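Local coordinates for protein PlaB phospholipase (Legionella pneumophila, PDB 6ZTI) that probably hydrolyses phospholipids as a virulence-associated alpha/beta hydrolase whose activity is controlled by NAD(H)-mediated tetramerization, at residues G33-P36 and Q37-N41; L48-V52 and G53-L57; Q78-R81 and D82-D86; N304-V307 and K308-N312. All coordinates share one frame; numbering follows the deposited sequence.

Contact 1 (G33-P36 and Q37-N41); sequences GELP and QWLEN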
loop_
_atom_site.group_PDB
_atom_site.type_symbol
_atom_site.label_atom_id
_atom_site.label_comp_id
_atom_site.label_asym_id
_atom_site.label_seq_id
_atom_site.Cartn_x
_atom_site.Cartn_y
_atom_site.Cartn_z
ATOM N N GLY B 33 -5.608 -17.813 -37.511
ATOM C CA GLY B 33 -5.666 -17.543 -38.932
ATOM C C GLY B 33 -6.283 -18.739 -39.631
ATOM O O GLY B 33 -7.096 -19.464 -39.065
ATOM N N GLU B 34 -5.871 -18.960 -40.879
ATOM C CA GLU B 34 -6.269 -20.145 -41.623
ATOM C C GLU B 34 -5.166 -21.201 -41.680
ATOM O O GLU B 34 -5.260 -22.143 -42.476
ATOM C CB GLU B 34 -6.725 -19.746 -43.033
ATOM C CG GLU B 34 -7.935 -18.808 -43.024
ATOM C CD GLU B 34 -8.527 -18.543 -44.410
ATOM O OE1 GLU B 34 -7.771 -18.449 -45.404
ATOM O OE2 GLU B 34 -9.770 -18.429 -44.500
ATOM N N LEU B 35 -4.156 -21.097 -40.815
ATOM C CA LEU B 35 -3.066 -22.069 -40.837
ATOM C C LEU B 35 -3.511 -23.495 -40.530
ATOM O O LEU B 35 -2.972 -24.423 -41.158
ATOM C CB LEU B 35 -1.969 -21.639 -39.855
ATOM C CG LEU B 35 -0.787 -22.606 -39.763
ATOM C CD1 LEU B 35 -0.159 -22.758 -41.143
ATOM C CD2 LEU B 35 0.231 -22.168 -38.738
ATOM N N PRO B 36 -4.446 -23.748 -39.605
ATOM C CA PRO B 36 -4.908 -25.139 -39.407
ATOM C C PRO B 36 -5.503 -25.765 -40.657
ATOM O O PRO B 36 -5.139 -26.892 -41.021
ATOM C CB PRO B 36 -5.942 -25.000 -38.279
ATOM C CG PRO B 36 -5.527 -23.761 -37.541
ATOM C CD PRO B 36 -5.022 -22.831 -38.609
ATOM N N GLN B 37 -6.423 -25.067 -41.326
ATOM C CA GLN B 37 -6.979 -25.576 -42.579
ATOM C C GLN B 37 -5.891 -25.781 -43.627
ATOM O O GLN B 37 -5.949 -26.734 -44.415
ATOM C CB GLN B 37 -8.054 -24.615 -43.097
ATOM C CG GLN B 37 -9.349 -24.652 -42.278
ATOM C CD GLN B 37 -10.018 -23.283 -42.095
ATOM O OE1 GLN B 37 -9.412 -22.231 -42.324
ATOM N NE2 GLN B 37 -11.278 -23.302 -41.666
ATOM N N TRP B 38 -4.881 -24.904 -43.653
ATOM C CA TRP B 38 -3.822 -25.040 -44.649
ATOM C C TRP B 38 -2.953 -26.263 -44.378
ATOM O O TRP B 38 -2.581 -26.980 -45.317
ATOM C CB TRP B 38 -2.969 -23.776 -44.688
ATOM C CG TRP B 38 -1.923 -23.786 -45.770
ATOM C CD1 TRP B 38 -2.121 -23.570 -47.097
ATOM C CD2 TRP B 38 -0.514 -24.022 -45.608
ATOM N NE1 TRP B 38 -0.926 -23.658 -47.778
ATOM C CE2 TRP B 38 0.073 -23.936 -46.884
ATOM C CE3 TRP B 38 0.300 -24.302 -44.510
ATOM C CZ2 TRP B 38 1.432 -24.117 -47.091
ATOM C CZ3 TRP B 38 1.652 -24.482 -44.719
ATOM C CH2 TRP B 38 2.205 -24.386 -45.998
ATOM N N LEU B 39 -2.607 -26.513 -43.109
ATOM C CA LEU B 39 -1.850 -27.716 -42.768
ATOM C C LEU B 39 -2.617 -28.971 -43.152
ATOM O O LEU B 39 -2.021 -29.975 -43.560
ATOM C CB LEU B 39 -1.527 -27.747 -41.274
ATOM C CG LEU B 39 -0.484 -26.767 -40.748
ATOM C CD1 LEU B 39 -0.301 -26.968 -39.253
ATOM C CD2 LEU B 39 0.839 -26.937 -41.459
ATOM N N GLU B 40 -3.943 -28.936 -43.011
ATOM C CA GLU B 40 -4.760 -30.069 -43.429
ATOM C C GLU B 40 -4.555 -30.370 -44.908
ATOM O O GLU B 40 -4.420 -31.536 -45.301
ATOM C CB GLU B 40 -6.229 -29.773 -43.136
ATOM C CG GLU B 40 -7.133 -30.989 -43.152
ATOM C CD GLU B 40 -8.586 -30.608 -42.953
ATOM O OE1 GLU B 40 -9.090 -29.761 -43.728
ATOM O OE2 GLU B 40 -9.216 -31.136 -42.010
ATOM N N ASN B 41 -4.517 -29.330 -45.746
ATOM C CA ASN B 41 -4.365 -29.563 -47.178
ATOM C C ASN B 41 -2.941 -29.980 -47.528
ATOM O O ASN B 41 -2.739 -30.777 -48.452
ATOM C CB ASN B 41 -4.777 -28.316 -47.956
ATOM C CG ASN B 41 -6.257 -27.999 -47.804
ATOM O OD1 ASN B 41 -6.840 -28.186 -46.732
ATOM N ND2 ASN B 41 -6.877 -27.530 -48.883
#

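Contact 2 (L48-V52 and G53-L57); sequences LDIQV and GNIYL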
loop_
_atom_site.group_PDB
_atom_site.type_symbol
_atom_site.label_atom_id
_atom_site.label_comp_id
_atom_site.label_asym_id
_atom_site.label_seq_id
_atom_site.Cartn_x
_atom_site.Cartn_y
_atom_site.Cartn_z
ATOM N N LEU B 48 2.833 -33.747 -45.339
ATOM C CA LEU B 48 2.815 -34.116 -43.932
ATOM C C LEU B 48 2.060 -35.431 -43.784
ATOM O O LEU B 48 1.326 -35.850 -44.682
ATOM C CB LEU B 48 2.157 -33.027 -43.071
ATOM C CG LEU B 48 2.848 -31.661 -43.050
ATOM C CD1 LEU B 48 1.991 -30.642 -42.309
ATOM C CD2 LEU B 48 4.229 -31.765 -42.415
ATOM N N ASP B 49 2.257 -36.083 -42.637
ATOM C CA ASP B 49 1.619 -37.362 -42.345
ATOM C C ASP B 49 0.585 -37.168 -41.240
ATOM O O ASP B 49 0.723 -37.706 -40.137
ATOM C CB ASP B 49 2.671 -38.403 -41.945
ATOM C CG ASP B 49 2.176 -39.839 -42.120
ATOM O OD1 ASP B 49 1.161 -40.040 -42.826
ATOM O OD2 ASP B 49 2.799 -40.766 -41.550
ATOM N N ILE B 50 -0.451 -36.387 -41.533
ATOM C CA ILE B 50 -1.482 -36.033 -40.569
ATOM C C ILE B 50 -2.797 -36.553 -41.117
ATOM O O ILE B 50 -3.282 -36.063 -42.145
ATOM C CB ILE B 50 -1.573 -34.523 -40.332
ATOM C CG1 ILE B 50 -0.189 -33.914 -40.119
ATOM C CG2 ILE B 50 -2.480 -34.251 -39.144
ATOM C CD1 ILE B 50 -0.218 -32.404 -40.055
ATOM N N GLN B 51 -3.390 -37.517 -40.428
ATOM C CA GLN B 51 -4.668 -38.040 -40.877
ATOM C C GLN B 51 -5.736 -36.961 -40.738
ATOM O O GLN B 51 -5.606 -36.020 -39.947
ATOM C CB GLN B 51 -5.041 -39.295 -40.083
ATOM C CG GLN B 51 -3.882 -40.293 -39.953
ATOM C CD GLN B 51 -4.291 -41.623 -39.338
ATOM O OE1 GLN B 51 -5.078 -41.670 -38.390
ATOM N NE2 GLN B 51 -3.751 -42.713 -39.875
ATOM N N VAL B 52 -6.781 -37.078 -41.558
ATOM C CA VAL B 52 -7.929 -36.195 -41.418
ATOM C C VAL B 52 -8.471 -36.336 -40.007
ATOM O O VAL B 52 -8.683 -37.452 -39.513
ATOM C CB VAL B 52 -9.002 -36.529 -42.465
ATOM C CG1 VAL B 52 -10.222 -35.640 -42.273
ATOM C CG2 VAL B 52 -8.431 -36.372 -43.866
ATOM N N GLY B 53 -8.677 -35.206 -39.343
ATOM C CA GLY B 53 -9.164 -35.198 -37.985
ATOM C C GLY B 53 -8.095 -35.234 -36.916
ATOM O O GLY B 53 -8.439 -35.325 -35.731
ATOM N N ASN B 54 -6.813 -35.164 -37.284
ATOM C CA ASN B 54 -5.730 -35.159 -36.306
ATOM C C ASN B 54 -5.072 -33.789 -36.162
ATOM O O ASN B 54 -3.945 -33.694 -35.663
ATOM C CB ASN B 54 -4.689 -36.219 -36.661
ATOM C CG ASN B 54 -4.989 -37.559 -36.008
ATOM O OD1 ASN B 54 -5.798 -37.648 -35.080
ATOM N ND2 ASN B 54 -4.332 -38.602 -36.483
ATOM N N ILE B 55 -5.759 -32.726 -36.567
ATOM C CA ILE B 55 -5.353 -31.358 -36.268
ATOM C C ILE B 55 -6.357 -30.792 -35.274
ATOM O O ILE B 55 -7.569 -30.807 -35.529
ATOM C CB ILE B 55 -5.276 -30.492 -37.536
ATOM C CG1 ILE B 55 -4.252 -31.090 -38.508
ATOM C CG2 ILE B 55 -4.924 -29.049 -37.170
ATOM C CD1 ILE B 55 -4.229 -30.425 -39.877
ATOM N N TYR B 56 -5.851 -30.300 -34.143
ATOM C CA TYR B 56 -6.672 -29.863 -33.027
ATOM C C TYR B 56 -6.435 -28.394 -32.718
ATOM O O TYR B 56 -5.299 -27.912 -32.730
ATOM C CB TYR B 56 -6.381 -30.689 -31.778
ATOM C CG TYR B 56 -6.942 -32.083 -31.851
ATOM C CD1 TYR B 56 -6.277 -33.082 -32.543
ATOM C CD2 TYR B 56 -8.148 -32.401 -31.238
ATOM C CE1 TYR B 56 -6.804 -34.373 -32.622
ATOM C CE2 TYR B 56 -8.675 -33.691 -31.312
ATOM C CZ TYR B 56 -7.994 -34.663 -32.002
ATOM O OH TYR B 56 -8.509 -35.938 -32.087
ATOM N N LEU B 57 -7.520 -27.697 -32.426
ATOM C CA LEU B 57 -7.459 -26.332 -31.945
ATOM C C LEU B 57 -7.547 -26.355 -30.423
ATOM O O LEU B 57 -8.519 -26.870 -29.860
ATOM C CB LEU B 57 -8.578 -25.497 -32.562
ATOM C CG LEU B 57 -8.636 -25.461 -34.082
ATOM C CD1 LEU B 57 -9.669 -24.421 -34.517
ATOM C CD2 LEU B 57 -7.273 -25.168 -34.690
HETATM O O HOH W 1 -1.961 -38.228 -37.885
#

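Contact 3 (Q78-R81 and D82-D86); sequences QAVR and DEIAD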
loop_
_atom_site.group_PDB
_atom_site.type_symbol
_atom_site.label_atom_id
_atom_site.label_comp_id
_atom_site.label_asym_id
_atom_site.label_seq_id
_atom_site.Cartn_x
_atom_site.Cartn_y
_atom_site.Cartn_z
ATOM N N GLN B 78 -5.109 -32.651 -18.915
ATOM C CA GLN B 78 -6.421 -33.287 -18.869
ATOM C C GLN B 78 -7.107 -33.223 -20.225
ATOM O O GLN B 78 -7.798 -34.172 -20.627
ATOM C CB GLN B 78 -7.291 -32.613 -17.806
ATOM C CG GLN B 78 -8.644 -33.261 -17.595
ATOM C CD GLN B 78 -8.528 -34.579 -16.883
ATOM O OE1 GLN B 78 -7.793 -34.706 -15.904
ATOM N NE2 GLN B 78 -9.252 -35.576 -17.370
ATOM N N ALA B 79 -6.946 -32.103 -20.931
ATOM C CA ALA B 79 -7.561 -31.956 -22.244
ATOM C C ALA B 79 -6.998 -32.970 -23.225
ATOM O O ALA B 79 -7.740 -33.548 -24.027
ATOM C CB ALA B 79 -7.351 -30.537 -22.765
ATOM N N VAL B 80 -5.682 -33.202 -23.173
ATOM C CA VAL B 80 -5.068 -34.177 -24.070
ATOM C C VAL B 80 -5.603 -35.572 -23.783
ATOM O O VAL B 80 -5.920 -36.331 -24.703
ATOM C CB VAL B 80 -3.537 -34.118 -23.947
ATOM C CG1 VAL B 80 -2.892 -35.322 -24.643
ATOM C CG2 VAL B 80 -3.023 -32.814 -24.534
ATOM N N ARG B 81 -5.701 -35.939 -22.504
ATOM C CA ARG B 81 -6.214 -37.259 -22.164
ATOM C C ARG B 81 -7.689 -37.385 -22.515
ATOM O O ARG B 81 -8.137 -38.445 -22.962
ATOM C CB ARG B 81 -5.971 -37.540 -20.681
ATOM C CG ARG B 81 -4.494 -37.760 -20.376
ATOM C CD ARG B 81 -4.244 -38.116 -18.912
ATOM N NE ARG B 81 -4.197 -36.919 -18.077
ATOM C CZ ARG B 81 -5.140 -36.555 -17.205
ATOM N NH1 ARG B 81 -6.217 -37.302 -17.012
ATOM N NH2 ARG B 81 -4.993 -35.437 -16.504
ATOM N N ASP B 82 -8.459 -36.310 -22.347
ATOM C CA ASP B 82 -9.884 -36.394 -22.646
ATOM C C ASP B 82 -10.139 -36.633 -24.129
ATOM O O ASP B 82 -11.124 -37.286 -24.485
ATOM C CB ASP B 82 -10.603 -35.125 -22.197
ATOM C CG ASP B 82 -10.895 -35.102 -20.698
ATOM O OD1 ASP B 82 -10.646 -36.113 -20.004
ATOM O OD2 ASP B 82 -11.380 -34.057 -20.209
ATOM N N GLU B 83 -9.270 -36.129 -25.007
ATOM C CA GLU B 83 -9.548 -36.135 -26.437
ATOM C C GLU B 83 -8.709 -37.110 -27.247
ATOM O O GLU B 83 -9.218 -37.641 -28.237
ATOM C CB GLU B 83 -9.351 -34.734 -27.023
ATOM C CG GLU B 83 -10.483 -33.769 -26.705
ATOM C CD GLU B 83 -11.756 -34.068 -27.485
ATOM O OE1 GLU B 83 -11.743 -34.973 -28.350
ATOM O OE2 GLU B 83 -12.772 -33.389 -27.229
ATOM N N ILE B 84 -7.444 -37.357 -26.881
ATOM C CA ILE B 84 -6.606 -38.197 -27.735
ATOM C C ILE B 84 -5.852 -39.291 -26.987
ATOM O O ILE B 84 -4.874 -39.843 -27.510
ATOM C CB ILE B 84 -5.620 -37.321 -28.533
ATOM C CG1 ILE B 84 -4.642 -36.604 -27.606
ATOM C CG2 ILE B 84 -6.390 -36.301 -29.384
ATOM C CD1 ILE B 84 -3.522 -35.939 -28.348
ATOM N N ALA B 85 -6.326 -39.664 -25.793
ATOM C CA ALA B 85 -5.677 -40.739 -25.042
ATOM C C ALA B 85 -5.552 -42.008 -25.884
ATOM O O ALA B 85 -4.488 -42.635 -25.935
ATOM C CB ALA B 85 -6.454 -41.028 -23.753
ATOM N N ASP B 86 -6.642 -42.406 -26.545
ATOM C CA ASP B 86 -6.605 -43.602 -27.380
ATOM C C ASP B 86 -5.554 -43.476 -28.478
ATOM O O ASP B 86 -4.787 -44.413 -28.725
ATOM C CB ASP B 86 -7.995 -43.864 -27.974
ATOM C CG ASP B 86 -8.524 -42.693 -28.802
ATOM O OD1 ASP B 86 -8.060 -41.542 -28.618
ATOM O OD2 ASP B 86 -9.420 -42.929 -29.643
#

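Contact 4 (N304-V307 and K308-N312); sequences NKLV and KELDN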
loop_
_atom_site.group_PDB
_atom_site.type_symbol
_atom_site.label_atom_id
_atom_site.label_comp_id
_atom_site.label_asym_id
_atom_site.label_seq_id
_atom_site.Cartn_x
_atom_site.Cartn_y
_atom_site.Cartn_z
ATOM N N ASN B 304 19.619 -29.995 -37.017
ATOM C CA ASN B 304 20.770 -29.101 -37.064
ATOM C C ASN B 304 20.847 -28.370 -38.395
ATOM O O ASN B 304 21.304 -27.220 -38.450
ATOM C CB ASN B 304 22.059 -29.884 -36.817
ATOM C CG ASN B 304 22.206 -30.307 -35.383
ATOM O OD1 ASN B 304 21.573 -29.747 -34.493
ATOM N ND2 ASN B 304 23.053 -31.292 -35.145
ATOM N N LYS B 305 20.423 -29.023 -39.477
ATOM C CA LYS B 305 20.292 -28.329 -40.753
ATOM C C LYS B 305 19.359 -27.131 -40.615
ATOM O O LYS B 305 19.695 -26.015 -41.024
ATOM C CB LYS B 305 19.787 -29.307 -41.812
ATOM C CG LYS B 305 19.673 -28.751 -43.226
ATOM C CD LYS B 305 19.967 -29.845 -44.261
ATOM C CE LYS B 305 18.943 -29.874 -45.390
ATOM N NZ LYS B 305 19.193 -31.013 -46.330
ATOM N N LEU B 306 18.192 -27.340 -40.004
ATOM C CA LEU B 306 17.226 -26.259 -39.832
ATOM C C LEU B 306 17.732 -25.188 -38.873
ATOM O O LEU B 306 17.468 -23.992 -39.076
ATOM C CB LEU B 306 15.905 -26.836 -39.335
ATOM C CG LEU B 306 14.672 -25.941 -39.329
ATOM C CD1 LEU B 306 14.644 -25.029 -40.528
ATOM C CD2 LEU B 306 13.431 -26.809 -39.330
ATOM N N VAL B 307 18.438 -25.585 -37.812
ATOM C CA VAL B 307 19.005 -24.590 -36.900
ATOM C C VAL B 307 19.858 -23.599 -37.678
ATOM O O VAL B 307 19.769 -22.380 -37.483
ATOM C CB VAL B 307 19.826 -25.274 -35.797
ATOM C CG1 VAL B 307 20.586 -24.251 -34.987
ATOM C CG2 VAL B 307 18.919 -26.099 -34.887
ATOM N N LYS B 308 20.699 -24.111 -38.574
ATOM C CA LYS B 308 21.585 -23.239 -39.336
ATOM C C LYS B 308 20.818 -22.436 -40.375
ATOM O O LYS B 308 21.096 -21.248 -40.568
ATOM C CB LYS B 308 22.679 -24.066 -40.003
ATOM C CG LYS B 308 23.739 -23.243 -40.721
ATOM C CD LYS B 308 23.948 -23.728 -42.155
ATOM C CE LYS B 308 22.895 -23.165 -43.108
ATOM N NZ LYS B 308 23.437 -23.005 -44.489
ATOM N N GLU B 309 19.847 -23.054 -41.055
ATOM C CA GLU B 309 19.050 -22.296 -42.014
ATOM C C GLU B 309 18.332 -21.138 -41.335
ATOM O O GLU B 309 18.283 -20.026 -41.877
ATOM C CB GLU B 309 18.037 -23.198 -42.721
ATOM C CG GLU B 309 18.638 -24.110 -43.784
ATOM C CD GLU B 309 17.585 -24.876 -44.579
ATOM O OE1 GLU B 309 16.587 -24.258 -45.009
ATOM O OE2 GLU B 309 17.754 -26.097 -44.777
ATOM N N LEU B 310 17.766 -21.372 -40.150
ATOM C CA LEU B 310 17.022 -20.299 -39.494
ATOM C C LEU B 310 17.944 -19.197 -38.995
ATOM O O LEU B 310 17.548 -18.023 -38.958
ATOM C CB LEU B 310 16.197 -20.850 -38.339
ATOM C CG LEU B 310 14.975 -21.654 -38.771
ATOM C CD1 LEU B 310 14.414 -22.392 -37.573
ATOM C CD2 LEU B 310 13.924 -20.757 -39.385
ATOM N N ASP B 311 19.155 -19.556 -38.577
ATOM C CA ASP B 311 20.125 -18.542 -38.187
ATOM C C ASP B 311 20.482 -17.640 -39.366
ATOM O O ASP B 311 20.634 -16.424 -39.202
ATOM C CB ASP B 311 21.385 -19.198 -37.618
ATOM C CG ASP B 311 22.382 -18.168 -37.103
ATOM O OD1 ASP B 311 22.019 -17.413 -36.177
ATOM O OD2 ASP B 311 23.505 -18.088 -37.639
ATOM N N ASN B 312 20.626 -18.218 -40.557
ATOM C CA ASN B 312 20.854 -17.407 -41.746
ATOM C C ASN B 312 19.677 -16.471 -42.011
ATOM O O ASN B 312 19.873 -15.311 -42.387
ATOM C CB ASN B 312 21.088 -18.298 -42.964
ATOM C CG ASN B 312 22.442 -18.960 -42.948
ATOM O OD1 ASN B 312 23.339 -18.545 -42.211
ATOM N ND2 ASN B 312 22.605 -19.989 -43.775
#

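Contact 1 (G33-P36 and Q37-N41)
E34 accepts the first backbone hydrogen bond of helix 35-44: its O takes the N-H of W38 at 3.0 Å, which suits its place as the N-cap residue. The next bond follows one residue on, from L39 N to L35 O (2.9 Å), and E40 N to P36 O (3.1 Å) completes the first turn. P36 is at home here, because so early in a helix its missing N-H costs no bond.

Among the side chains, L35 does most of the work. Its CG stands anti to the backbone N (chi1 178°), and this sends CD1 forward along the helix into the fork between two partners: CE3 of W38 at 3.7 Å and CG of L39 at 4.0 Å. CD1 meets the indole obliquely. On the outer side the Q37 amide leans back over E34, its OE1 3.7 Å from E34 CB, with amide and carboxylate planes 79° apart. The carboxylate itself turns elsewhere, E34 OE1 accepting the N-H of M279.

L35, P36 and L39 all rest on F20 of strand 16-21, W38 reaches A288 of helix 286-296, and Q37 and E40 pack against L474 of the second subunit.

Contact 2 (L48-V52 and G53-L57)
Q51 and N54 are the ends of a type II beta turn, closed by N54 N donating to Q51 O at 3.0 Å. G53, at the third position, has the positive phi (90°) of that turn type.

Q51 and N54 also meet through their side chains, which lie side by side and point the same way. Their amide planes are only 6° apart, yet N54 ND2 stays 3.7 Å from Q51 OE1. The closer link is a water, which accepts from N54 ND2 at 2.8 Å and from Q51 N at 3.0 Å, bridging side chain to backbone within the turn. Apart from this polar pair, I50 and I55 cross at about a right angle: CG2 of I50 sits 3.7 Å from CG1 of I55. The chi1 of I50 (-47°) puts its CG1 branch beside the backbone N and leaves CG2 to make this contact; the same methyl also touches N54 CB at 3.9 Å.

The amide of N54 is thus engaged at both ends, since its OD1 accepts from K87 NZ while ND2 gives to the water; this fixes which way round the group is turned. K87 also bonds Y56 OH, and G53 O accepts from N472 of the second subunit, so the turn, with polar residues at both ends, that leads into strand 55-60 is tied to both its own chain and the neighbouring one.

Contact 3 (Q78-R81 and D82-D86)
Q78 reaches D82 because its CG is anti to the backbone N (chi1 -176°) and the chain then bends at chi2 (72°), swinging the amide along the helix. NE2 gives its hydrogen to D82 OD1 at 3.0 Å, leaving in the amide plane but arriving from above the carboxylate plane. The backbones of this pair are joined too, D82 N to Q78 O at 2.8 Å.

The other end of the Q78 amide faces R81. OE1 takes a bond from R81 NH2 (3.0 Å) and a weak one from NH1, and CA of Q78 lies over one face of the guanidinium, toward its rim. Q78 therefore links a cation and an anion that do not touch each other. On another side of the helix V80 CG1 packs on I84 CG1 at 3.7 Å, while I84 N bonds V80 O at 2.8 Å. E83 N makes only weak bonds, to A79 O and V80 O.

D77 forms a salt bridge with R81 NE. The polar side of helix 69-89 meets the second subunit, whose R465 and R469 pair with D82 OD2 and whose D489 pairs with R81 NH1 and gives its backbone N-H to Q78 OE1. V80 and I84 turn instead to F94 of strand 93-99.

Contact 4 (N304-V307 and K308-N312)
L306 and L310 make the apolar part of this helical turn. The chi1 of L306 (-169°) turns CG away from the backbone N and carries CD1 onward to L310, 3.8 Å from its CG; CD1 of L310 is at 4.0 Å from the same methyl. The two side chains cross at a slant, and L310 also folds back over the carbonyl of the residue it packs on, its CG 3.4 Å from L306 O.

Backbone hydrogen bonds run in unbroken i to i+4 order. L310 N to L306 O is the shortest at 2.8 Å; E309 N to K305 O follows at 3.0 Å. K308 N to N304 O and D311 N to V307 O are slightly longer.

The carboxylate of E309 lies against the aliphatic chain of K305, its OE2 3.6 Å from K305 CG. The two side chains run side by side and point the same way. K305 NZ is 5.4 Å from E309 OE2, too far for a salt bridge, though the opposite charges may still attract weakly. The salt bridge of this carboxylate is made elsewhere, by OE1 with R293 of helix 286-296.

L306 and L310 both lean on W290 of that same helix. L306 reaches F193 and L310 reaches L195 of strand 191-197, while V307 and L310 touch A257 of strand 257-261. This is an amphipathic helix laid against the parallel sheet, with one apolar side inward and charged residues along the other sides, as in the helix-flanked core of alpha/beta hydrolases.

Contacts 1, 2 and 3 follow one another along the chain through helix 35-44, strand 55-60 and helix 69-89, with contact 4 much later on helix 300-320. Contacts 1 and 2 have centres 10 Å apart and touch where I55 CD1 lies 3.5 Å from E40 N, inside the beta-alpha-beta unit begun by strand 16-21. Contacts 2 and 3, 15 Å apart, meet at Y56 OH and I84 CG2. All three touch the second subunit; strand 55-60, outermost within this chain, pairs there with an antiparallel strand, so the sheet continues across the interface. Contact 4, about 34 Å from contact 3 between centres, packs instead on strands 191-197 and 257-261. All lie away from the dinucleotide sites.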